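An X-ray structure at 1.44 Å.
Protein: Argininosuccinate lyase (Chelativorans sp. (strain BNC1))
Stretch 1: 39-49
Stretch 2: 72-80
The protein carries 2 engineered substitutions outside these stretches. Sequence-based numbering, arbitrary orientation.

Stretch 1, residues 39-49: VFPYDSQIHRA
Stretch 2 72-80: LAQVDELAA

The contact is made by two helical segments of one chain that run antiparallel: the angle between their N-to-C directions is 172°, and the axes approach to 11.1 Å. Residues 39-49 are helical throughout, within a helix that extends beyond both ends of the stretch, with a kink where the N atoms of Pro-41 and Tyr-42 lack bonds to the preceding turn. Pro-41 has no amide hydrogen to give, and Tyr-42 N makes instead a weak bond to Val-39 O at 2.9 Å. From Asp-43 N to Val-39 O (3.0 Å) onward the i to i-4 pattern holds, with phi/psi near -60/-42. Residues 72-79 are likewise helical, entered from earlier in the chain, as Asp-76 N to Leu-72 O (2.8 Å) and Ala-79 N to Val-75 O (2.8 Å) attest. Two CA-CA distances set the register: Ser-44 to Asp-76 at 7.4 Å and Phe-40 to Ala-79 at 9.1 Å. The two stretches together bury 351 Å².

Asp-76 organises the polar centre. Its CA-to-CB bond points toward the first helix, and chi1 of -74° (m) with chi2 of -8° presents its two carboxylate oxygens to different partners. Ser-44, with chi1 at -76° (m), donates from OG to Asp-76 OD1 at 2.7 Å; this OD1 is also hydrogen-bonded elsewhere in the structure. The other oxygen receives Arg-48 in a salt bridge: Arg-48 NH1 and NH2 each donate to Asp-76 OD2 at 2.9 Å, with N-H...acceptor angles of 141° and 145°. A single oxygen thus lies between two nitrogens, near the guanidinium plane at its edge, which accounts for the departure of both angles from linearity.

The CA-to-CB bond of Arg-48 points sideways, but the end of its side chain comes nearer to the second helix. An m, t, t sequence (chi1 -70°, chi2 176°, chi3 172°) extends the chain, and chi4 of 78° turns the guanidinium out of the extended line. The same placement lets Arg-48 NH1 make a weak bond to Ser-44 O, at 3.1 Å and 137°, one turn back in its own helix.

Leu-72 packs against this arrangement. It adopts the m, t rotamer (-63°, 175°), and its CA-to-CB bond points toward the first helix. Leu-72 CD1 lies 3.7 Å from Arg-48 CG and 3.8 Å from His-47 CB, while Leu-72 CB lies over one face of the guanidinium. The CA-to-CB bond of His-47 (chi1 -59°, m; chi2 -32°) points toward the second helix; its ND1 is hydrogen-bonded elsewhere in the structure. Nearby, Arg-48 NH2 comes within 4.1 Å of Ala-73 CB.

At the other end, Phe-40 adopts chi1 of 168° (t) and chi2 of 69°, carrying its ring tip to the second helix: Phe-40 CZ is 3.4 Å from Ala-79 CB, a tight apolar contact, and 3.8 Å from Asp-76 OD1. Both atoms approach the ring obliquely. Here the small alanine side chain meets the aromatic tip directly.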

# COMPACT_ATOMS: atom_id res chain seq x y z
N VAL A 39 -4.16 -25.51 -4.95
CA VAL A 39 -3.52 -26.20 -3.83
C VAL A 39 -4.03 -27.62 -3.67
O VAL A 39 -3.29 -28.48 -3.15
CB VAL A 39 -3.75 -25.39 -2.54
CG1 VAL A 39 -3.24 -26.11 -1.32
CG2 VAL A 39 -3.04 -24.06 -2.66
N PHE A 40 -5.23 -27.91 -4.15
CA PHE A 40 -5.83 -29.22 -3.94
C PHE A 40 -4.94 -30.40 -4.30
O PHE A 40 -4.85 -31.35 -3.51
CB PHE A 40 -7.15 -29.32 -4.71
CG PHE A 40 -7.68 -30.72 -4.76
CD1 PHE A 40 -8.17 -31.31 -3.61
CD2 PHE A 40 -7.66 -31.45 -5.93
CE1 PHE A 40 -8.64 -32.61 -3.63
CE2 PHE A 40 -8.13 -32.75 -5.95
CZ PHE A 40 -8.62 -33.32 -4.80
N PRO A 41 -4.27 -30.43 -5.46
CA PRO A 41 -3.41 -31.58 -5.76
C PRO A 41 -2.28 -31.76 -4.77
O PRO A 41 -1.86 -32.90 -4.53
CB PRO A 41 -2.90 -31.31 -7.18
CG PRO A 41 -3.24 -29.90 -7.48
CD PRO A 41 -4.40 -29.51 -6.60
N TYR A 42 -1.77 -30.67 -4.19
CA TYR A 42 -0.75 -30.79 -3.16
C TYR A 42 -1.33 -31.35 -1.87
O TYR A 42 -0.70 -32.19 -1.21
CB TYR A 42 -0.09 -29.43 -2.92
CG TYR A 42 0.56 -28.89 -4.17
CD1 TYR A 42 1.80 -29.34 -4.58
CD2 TYR A 42 -0.08 -27.95 -4.96
CE1 TYR A 42 2.40 -28.86 -5.74
CE2 TYR A 42 0.51 -27.47 -6.13
CZ TYR A 42 1.74 -27.93 -6.51
OH TYR A 42 2.32 -27.44 -7.66
N ASP A 43 -2.52 -30.89 -1.48
CA ASP A 43 -3.21 -31.49 -0.35
C ASP A 43 -3.33 -33.00 -0.52
O ASP A 43 -3.14 -33.76 0.44
CB ASP A 43 -4.61 -30.89 -0.17
CG ASP A 43 -4.59 -29.52 0.52
OD1 ASP A 43 -3.50 -28.97 0.77
OD2 ASP A 43 -5.68 -29.00 0.81
N SER A 44 -3.64 -33.46 -1.74
CA SER A 44 -3.78 -34.90 -1.99
C SER A 44 -2.46 -35.63 -1.80
O SER A 44 -2.43 -36.77 -1.31
CB SER A 44 -4.35 -35.14 -3.39
OG SER A 44 -5.74 -34.87 -3.42
N GLN A 45 -1.35 -35.01 -2.22
CA GLN A 45 -0.04 -35.58 -1.96
C GLN A 45 0.24 -35.63 -0.46
O GLN A 45 0.81 -36.62 0.04
CB GLN A 45 1.03 -34.77 -2.68
CG GLN A 45 0.99 -34.95 -4.19
CD GLN A 45 1.25 -36.39 -4.61
OE1 GLN A 45 2.36 -36.89 -4.48
NE2 GLN A 45 0.22 -37.05 -5.13
N ILE A 46 -0.15 -34.59 0.27
CA ILE A 46 0.05 -34.58 1.72
C ILE A 46 -0.71 -35.72 2.38
O ILE A 46 -0.18 -36.37 3.29
CB ILE A 46 -0.33 -33.20 2.29
CG1 ILE A 46 0.68 -32.15 1.81
CG2 ILE A 46 -0.45 -33.26 3.81
CD1 ILE A 46 0.22 -30.72 2.04
N HIS A 47 -1.94 -35.98 1.95
CA HIS A 47 -2.68 -37.10 2.54
C HIS A 47 -1.90 -38.40 2.39
O HIS A 47 -1.81 -39.21 3.32
CB HIS A 47 -4.04 -37.27 1.88
CG HIS A 47 -4.92 -36.07 1.97
ND1 HIS A 47 -4.89 -35.20 3.04
CD2 HIS A 47 -5.85 -35.59 1.11
CE1 HIS A 47 -5.76 -34.23 2.83
NE2 HIS A 47 -6.36 -34.44 1.67
N ARG A 48 -1.33 -38.62 1.20
CA ARG A 48 -0.57 -39.84 0.96
C ARG A 48 0.68 -39.89 1.83
O ARG A 48 0.97 -40.92 2.45
CB ARG A 48 -0.21 -39.92 -0.52
CG ARG A 48 -1.42 -40.19 -1.41
CD ARG A 48 -1.05 -40.19 -2.88
NE ARG A 48 -2.17 -40.64 -3.70
CZ ARG A 48 -3.22 -39.89 -4.02
NH1 ARG A 48 -3.31 -38.65 -3.59
NH2 ARG A 48 -4.19 -40.39 -4.77
N ALA A 49 1.43 -38.78 1.90
CA ALA A 49 2.65 -38.78 2.70
C ALA A 49 2.34 -38.96 4.18
O ALA A 49 3.06 -39.69 4.88
CB ALA A 49 3.42 -37.48 2.48
N LEU A 72 -8.08 -42.60 -1.65
CA LEU A 72 -7.63 -41.28 -2.06
C LEU A 72 -7.62 -41.15 -3.58
O LEU A 72 -8.02 -40.12 -4.13
CB LEU A 72 -6.24 -40.97 -1.50
CG LEU A 72 -6.10 -40.90 0.01
CD1 LEU A 72 -4.61 -40.72 0.35
CD2 LEU A 72 -6.92 -39.79 0.61
N ALA A 73 -7.16 -42.19 -4.28
CA ALA A 73 -7.15 -42.14 -5.74
C ALA A 73 -8.57 -42.01 -6.28
O ALA A 73 -8.81 -41.26 -7.23
CB ALA A 73 -6.48 -43.40 -6.28
N GLN A 74 -9.53 -42.71 -5.67
CA GLN A 74 -10.91 -42.61 -6.13
C GLN A 74 -11.48 -41.21 -5.88
O GLN A 74 -12.14 -40.64 -6.76
CB GLN A 74 -11.77 -43.67 -5.45
CG GLN A 74 -11.36 -45.11 -5.73
CD GLN A 74 -12.18 -46.10 -4.93
OE1 GLN A 74 -13.39 -46.23 -5.14
NE2 GLN A 74 -11.54 -46.79 -3.99
N VAL A 75 -11.25 -40.64 -4.70
CA VAL A 75 -11.82 -39.32 -4.41
C VAL A 75 -11.13 -38.24 -5.25
O VAL A 75 -11.78 -37.30 -5.71
CB VAL A 75 -11.79 -39.02 -2.91
CG1 VAL A 75 -12.44 -37.68 -2.64
CG2 VAL A 75 -12.54 -40.10 -2.13
N ASP A 76 -9.82 -38.38 -5.47
CA ASP A 76 -9.14 -37.45 -6.36
C ASP A 76 -9.81 -37.42 -7.73
O ASP A 76 -9.98 -36.34 -8.32
CB ASP A 76 -7.67 -37.85 -6.51
CG ASP A 76 -6.82 -37.55 -5.27
OD1 ASP A 76 -7.30 -36.89 -4.32
OD2 ASP A 76 -5.65 -37.99 -5.26
N GLU A 77 -10.20 -38.58 -8.25
CA GLU A 77 -10.86 -38.62 -9.56
C GLU A 77 -12.21 -37.92 -9.50
O GLU A 77 -12.57 -37.18 -10.43
CB GLU A 77 -10.99 -40.06 -10.05
CG GLU A 77 -11.81 -40.17 -11.32
CD GLU A 77 -11.13 -40.99 -12.39
OE1 GLU A 77 -10.89 -42.20 -12.15
OE2 GLU A 77 -10.83 -40.43 -13.46
N LEU A 78 -12.98 -38.13 -8.43
CA LEU A 78 -14.24 -37.42 -8.27
C LEU A 78 -14.03 -35.91 -8.23
O LEU A 78 -14.79 -35.14 -8.83
CB LEU A 78 -14.93 -37.85 -6.98
CG LEU A 78 -15.43 -39.28 -6.88
CD1 LEU A 78 -16.00 -39.54 -5.52
CD2 LEU A 78 -16.47 -39.55 -7.95
N ALA A 79 -13.00 -35.47 -7.51
CA ALA A 79 -12.73 -34.05 -7.35
C ALA A 79 -12.26 -33.39 -8.64
O ALA A 79 -12.33 -32.16 -8.74
CB ALA A 79 -11.69 -33.86 -6.24
N ALA A 80 -11.79 -34.15 -9.63
CA ALA A 80 -11.36 -33.54 -10.88
C ALA A 80 -12.49 -32.78 -11.57
O ALA A 80 -12.22 -31.80 -12.29
CB ALA A 80 -10.79 -34.61 -11.83